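Local coordinates for protein tungsten-containing formylmethanofuran dehydrogenase 2 subunit C (Methanothermobacter wolfeii, PDB 5T5I) that forms the subunit C of a tungsten-containing formylmethanofuran dehydrogenase, the enzyme that probably interconverts carbon dioxide and formylmethanofuran in methanogenesis, at residues Ile4-Ala18 against Ile65-Ile79. Sequence-based numbering, arbitrary orientation.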
# COMPACT_ATOMS: atom_id res chain seq x y z
N ILE C 4 -17.07 54.08 -34.33
CA ILE C 4 -15.85 54.86 -34.09
C ILE C 4 -14.72 53.82 -34.07
O ILE C 4 -14.77 52.88 -33.28
CB ILE C 4 -15.94 55.72 -32.80
CG1 ILE C 4 -16.97 56.85 -32.99
CG2 ILE C 4 -14.56 56.31 -32.43
CD1 ILE C 4 -17.54 57.41 -31.72
N ILE C 5 -13.75 53.95 -34.99
CA ILE C 5 -12.66 52.98 -35.16
C ILE C 5 -11.39 53.45 -34.49
O ILE C 5 -10.89 54.53 -34.81
CB ILE C 5 -12.39 52.69 -36.67
CG1 ILE C 5 -13.69 52.53 -37.51
CG2 ILE C 5 -11.47 51.46 -36.83
CD1 ILE C 5 -14.62 51.44 -37.07
N LEU C 6 -10.83 52.62 -33.59
CA LEU C 6 -9.55 52.87 -32.94
C LEU C 6 -8.56 51.86 -33.51
O LEU C 6 -8.75 50.66 -33.31
CB LEU C 6 -9.62 52.71 -31.41
CG LEU C 6 -10.59 53.59 -30.62
CD1 LEU C 6 -10.34 53.40 -29.11
CD2 LEU C 6 -10.43 55.03 -30.97
N THR C 7 -7.54 52.32 -34.23
CA THR C 7 -6.55 51.41 -34.81
C THR C 7 -5.29 51.57 -33.99
O THR C 7 -4.70 52.66 -34.00
CB THR C 7 -6.33 51.69 -36.29
OG1 THR C 7 -7.59 51.72 -36.94
CG2 THR C 7 -5.44 50.66 -36.95
N PRO C 8 -4.90 50.56 -33.21
CA PRO C 8 -3.73 50.74 -32.34
C PRO C 8 -2.42 50.90 -33.09
O PRO C 8 -2.16 50.21 -34.07
CB PRO C 8 -3.71 49.48 -31.47
CG PRO C 8 -4.58 48.52 -32.11
CD PRO C 8 -5.50 49.22 -33.05
N LYS C 9 -1.57 51.79 -32.57
CA LYS C 9 -0.19 51.93 -33.01
C LYS C 9 0.55 50.85 -32.18
O LYS C 9 -0.11 50.07 -31.50
CB LYS C 9 0.32 53.36 -32.71
CG LYS C 9 -0.45 54.41 -33.51
CD LYS C 9 -0.07 55.82 -33.11
CE LYS C 9 -0.82 56.84 -33.92
NZ LYS C 9 -0.57 58.22 -33.42
N GLU C 10 1.89 50.79 -32.22
CA GLU C 10 2.59 49.77 -31.44
C GLU C 10 2.28 49.91 -29.93
O GLU C 10 2.42 51.00 -29.37
CB GLU C 10 4.11 49.84 -31.67
CG GLU C 10 4.87 48.71 -30.98
CD GLU C 10 6.29 48.50 -31.45
OE1 GLU C 10 6.70 47.33 -31.60
OE2 GLU C 10 7.01 49.51 -31.65
N GLN C 11 1.85 48.81 -29.30
CA GLN C 11 1.55 48.83 -27.87
C GLN C 11 2.86 48.99 -27.09
O GLN C 11 3.86 48.37 -27.46
CB GLN C 11 0.84 47.55 -27.42
CG GLN C 11 -0.62 47.47 -27.86
CD GLN C 11 -1.56 48.04 -26.83
OE1 GLN C 11 -1.90 47.37 -25.84
NE2 GLN C 11 -2.04 49.26 -27.04
N PRO C 12 2.89 49.82 -26.03
CA PRO C 12 4.12 49.97 -25.24
C PRO C 12 4.37 48.80 -24.29
O PRO C 12 3.42 48.08 -23.95
CB PRO C 12 3.87 51.26 -24.46
CG PRO C 12 2.39 51.31 -24.29
CD PRO C 12 1.78 50.63 -25.48
N GLU C 13 5.63 48.61 -23.84
CA GLU C 13 5.99 47.58 -22.84
C GLU C 13 5.46 47.93 -21.45
O GLU C 13 5.12 47.03 -20.68
CB GLU C 13 7.51 47.36 -22.77
CG GLU C 13 8.08 46.61 -23.96
CD GLU C 13 9.40 45.91 -23.72
OE1 GLU C 13 10.12 46.28 -22.76
OE2 GLU C 13 9.73 44.99 -24.49
N VAL C 14 5.42 49.24 -21.11
CA VAL C 14 4.81 49.72 -19.87
C VAL C 14 3.33 49.80 -20.23
O VAL C 14 3.01 50.54 -21.16
CB VAL C 14 5.36 51.10 -19.43
CG1 VAL C 14 4.56 51.66 -18.26
CG2 VAL C 14 6.84 50.99 -19.07
N PRO C 15 2.41 49.05 -19.59
CA PRO C 15 1.01 49.07 -20.06
C PRO C 15 0.28 50.41 -19.99
O PRO C 15 0.66 51.31 -19.23
CB PRO C 15 0.30 48.04 -19.18
CG PRO C 15 1.37 47.26 -18.52
CD PRO C 15 2.60 48.09 -18.48
N LEU C 16 -0.77 50.53 -20.81
CA LEU C 16 -1.68 51.66 -20.81
C LEU C 16 -2.86 51.31 -19.91
O LEU C 16 -3.23 50.14 -19.81
CB LEU C 16 -2.24 51.92 -22.23
CG LEU C 16 -1.23 52.22 -23.35
CD1 LEU C 16 -1.94 52.33 -24.68
CD2 LEU C 16 -0.46 53.48 -23.06
N GLU C 17 -3.46 52.32 -19.27
CA GLU C 17 -4.71 52.16 -18.50
C GLU C 17 -5.67 53.11 -19.19
O GLU C 17 -5.41 54.31 -19.22
CB GLU C 17 -4.59 52.51 -17.01
CG GLU C 17 -3.57 51.66 -16.27
CD GLU C 17 -3.81 51.52 -14.78
OE1 GLU C 17 -2.91 50.98 -14.09
OE2 GLU C 17 -4.90 51.91 -14.30
N ALA C 18 -6.74 52.59 -19.79
CA ALA C 18 -7.66 53.40 -20.58
C ALA C 18 -9.14 53.22 -20.20
O ALA C 18 -9.96 52.89 -21.06
CB ALA C 18 -7.43 53.10 -22.05
N ILE C 65 -23.44 54.29 -29.88
CA ILE C 65 -22.01 54.20 -30.18
C ILE C 65 -21.52 52.78 -30.12
O ILE C 65 -21.76 52.07 -29.14
CB ILE C 65 -21.19 55.13 -29.24
CG1 ILE C 65 -21.41 56.59 -29.66
CG2 ILE C 65 -19.68 54.76 -29.27
CD1 ILE C 65 -20.91 57.59 -28.79
N LYS C 66 -20.76 52.40 -31.16
CA LYS C 66 -20.08 51.12 -31.28
C LYS C 66 -18.59 51.44 -31.48
O LYS C 66 -18.22 51.99 -32.51
CB LYS C 66 -20.63 50.34 -32.47
CG LYS C 66 -20.08 48.93 -32.60
CD LYS C 66 -20.36 48.38 -34.00
CE LYS C 66 -20.37 46.87 -34.07
NZ LYS C 66 -21.68 46.34 -34.53
N ILE C 67 -17.75 51.12 -30.48
CA ILE C 67 -16.31 51.33 -30.58
C ILE C 67 -15.68 50.05 -31.13
O ILE C 67 -15.87 48.98 -30.54
CB ILE C 67 -15.66 51.73 -29.23
CG1 ILE C 67 -16.32 53.00 -28.65
CG2 ILE C 67 -14.13 51.95 -29.43
CD1 ILE C 67 -15.92 53.37 -27.20
N ILE C 68 -14.93 50.15 -32.23
CA ILE C 68 -14.22 49.01 -32.81
C ILE C 68 -12.73 49.26 -32.61
O ILE C 68 -12.20 50.21 -33.17
CB ILE C 68 -14.56 48.79 -34.31
CG1 ILE C 68 -16.09 48.60 -34.50
CG2 ILE C 68 -13.77 47.58 -34.87
CD1 ILE C 68 -16.58 48.37 -35.94
N ILE C 69 -12.06 48.39 -31.84
CA ILE C 69 -10.61 48.47 -31.67
C ILE C 69 -10.09 47.50 -32.71
O ILE C 69 -10.20 46.29 -32.53
CB ILE C 69 -10.13 48.15 -30.23
CG1 ILE C 69 -10.82 49.11 -29.24
CG2 ILE C 69 -8.59 48.25 -30.16
CD1 ILE C 69 -10.38 49.01 -27.81
N ASP C 70 -9.61 48.03 -33.84
CA ASP C 70 -9.19 47.22 -34.98
C ASP C 70 -7.74 46.76 -34.84
O ASP C 70 -6.90 47.11 -35.66
CB ASP C 70 -9.43 47.98 -36.30
CG ASP C 70 -9.35 47.10 -37.54
OD1 ASP C 70 -9.65 45.89 -37.43
OD2 ASP C 70 -8.98 47.62 -38.61
N GLY C 71 -7.49 45.94 -33.83
CA GLY C 71 -6.16 45.42 -33.59
C GLY C 71 -5.95 44.90 -32.18
O GLY C 71 -6.85 44.97 -31.33
N ASP C 72 -4.75 44.41 -31.92
CA ASP C 72 -4.40 43.83 -30.64
C ASP C 72 -4.07 44.90 -29.58
O ASP C 72 -3.21 45.75 -29.82
CB ASP C 72 -3.22 42.86 -30.82
CG ASP C 72 -2.88 42.05 -29.59
OD1 ASP C 72 -3.75 41.92 -28.71
OD2 ASP C 72 -1.75 41.54 -29.52
N VAL C 73 -4.73 44.83 -28.41
CA VAL C 73 -4.46 45.76 -27.30
C VAL C 73 -4.14 44.96 -26.03
O VAL C 73 -4.68 45.23 -24.95
CB VAL C 73 -5.57 46.83 -27.12
CG1 VAL C 73 -5.51 47.86 -28.23
CG2 VAL C 73 -6.97 46.22 -27.04
N TYR C 74 -3.23 43.97 -26.20
CA TYR C 74 -2.77 43.07 -25.13
C TYR C 74 -2.21 43.81 -23.91
O TYR C 74 -2.21 43.23 -22.83
CB TYR C 74 -1.72 42.06 -25.66
CG TYR C 74 -0.33 42.63 -25.81
CD1 TYR C 74 0.02 43.38 -26.93
CD2 TYR C 74 0.62 42.49 -24.80
CE1 TYR C 74 1.28 43.96 -27.05
CE2 TYR C 74 1.89 43.06 -24.91
CZ TYR C 74 2.21 43.79 -26.04
OH TYR C 74 3.46 44.36 -26.19
N ASN C 75 -1.69 45.04 -24.08
CA ASN C 75 -1.13 45.83 -22.98
C ASN C 75 -1.98 47.07 -22.65
O ASN C 75 -1.44 48.07 -22.17
CB ASN C 75 0.35 46.16 -23.27
CG ASN C 75 1.30 45.50 -22.28
OD1 ASN C 75 0.92 44.62 -21.51
ND2 ASN C 75 2.56 45.90 -22.29
N THR C 76 -3.32 46.95 -22.77
CA THR C 76 -4.25 48.03 -22.42
C THR C 76 -5.25 47.50 -21.41
O THR C 76 -6.00 46.55 -21.69
CB THR C 76 -4.92 48.63 -23.65
OG1 THR C 76 -3.90 49.00 -24.58
CG2 THR C 76 -5.77 49.86 -23.32
N LYS C 77 -5.26 48.14 -20.23
CA LYS C 77 -6.09 47.78 -19.08
C LYS C 77 -7.34 48.66 -18.98
O LYS C 77 -7.35 49.78 -19.47
CB LYS C 77 -5.27 47.94 -17.78
CG LYS C 77 -4.04 47.06 -17.70
CD LYS C 77 -3.16 47.39 -16.49
CE LYS C 77 -2.00 46.43 -16.37
NZ LYS C 77 -1.11 46.78 -15.25
N ARG C 78 -8.38 48.13 -18.31
CA ARG C 78 -9.63 48.82 -17.95
C ARG C 78 -10.51 49.27 -19.12
O ARG C 78 -11.35 50.14 -18.93
CB ARG C 78 -9.31 50.01 -17.01
CG ARG C 78 -8.52 49.59 -15.77
CD ARG C 78 -8.31 50.73 -14.80
NE ARG C 78 -7.53 50.28 -13.64
CZ ARG C 78 -7.99 49.64 -12.57
NH1 ARG C 78 -7.17 49.29 -11.60
NH2 ARG C 78 -9.28 49.32 -12.48
N ILE C 79 -10.39 48.64 -20.30
CA ILE C 79 -11.24 49.00 -21.45
C ILE C 79 -12.71 48.71 -21.07
O ILE C 79 -13.01 47.64 -20.55
CB ILE C 79 -10.81 48.24 -22.74
CG1 ILE C 79 -9.43 48.73 -23.23
CG2 ILE C 79 -11.86 48.38 -23.86
CD1 ILE C 79 -8.74 47.78 -24.18
O HOH W 1 -8.32 50.20 -39.01
O HOH W 2 4.80 44.34 -20.71
O HOH W 3 -4.42 49.46 -12.27
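Q11 CB meets the Y74 ring obliquely, 3.6 Å from CE1, and N75 CB lies over one face, offset toward the rim. R78 NE, with OE2 near the guanidinium plane, reaches E17 OE2 at 3.2 Å from above the carboxylate plane in a salt bridge. On the same edge NH1 donates to a water that also reaches E17 OE1, and NH2 is hydrogen-bonded to Q81 OE1. Bent at chi2 (-91°), Q11 turns its amide into the V73-T76 type I turn, where OE1 accepts hydrogen bonds from N75 N, in the carbonyl plane at 2.9 Å, and from T76 OG1, on a lone pair. N75 ND2 lies 2.9 Å from P12 O, in a nearly straight bond in both planes. With an alanine at Q11, N75 N and the T76 hydroxyl would probably lose their shared acceptor, leaving a gap beside V73 where the amide lay. Strands 4-8 and 66-69 run parallel, I5 CD1 packing 3.8 Å from I68 CD1 on one side, L6 CD1 on I67 CG2 on the other. P8 wedges against G71 and V73. Beyond the 9-15 loop, L16 and E17 pair in parallel with T76 and K77; E17 and K77 also salt-bridge another protein chain. These are neighbouring rungs at one end of a right-handed parallel beta-helix: strand 87-90 continues the stack, 52-56 flanks 4-8, helix 23-26 packs on I4 and I67, and strand 38-41 borders L16 and A18.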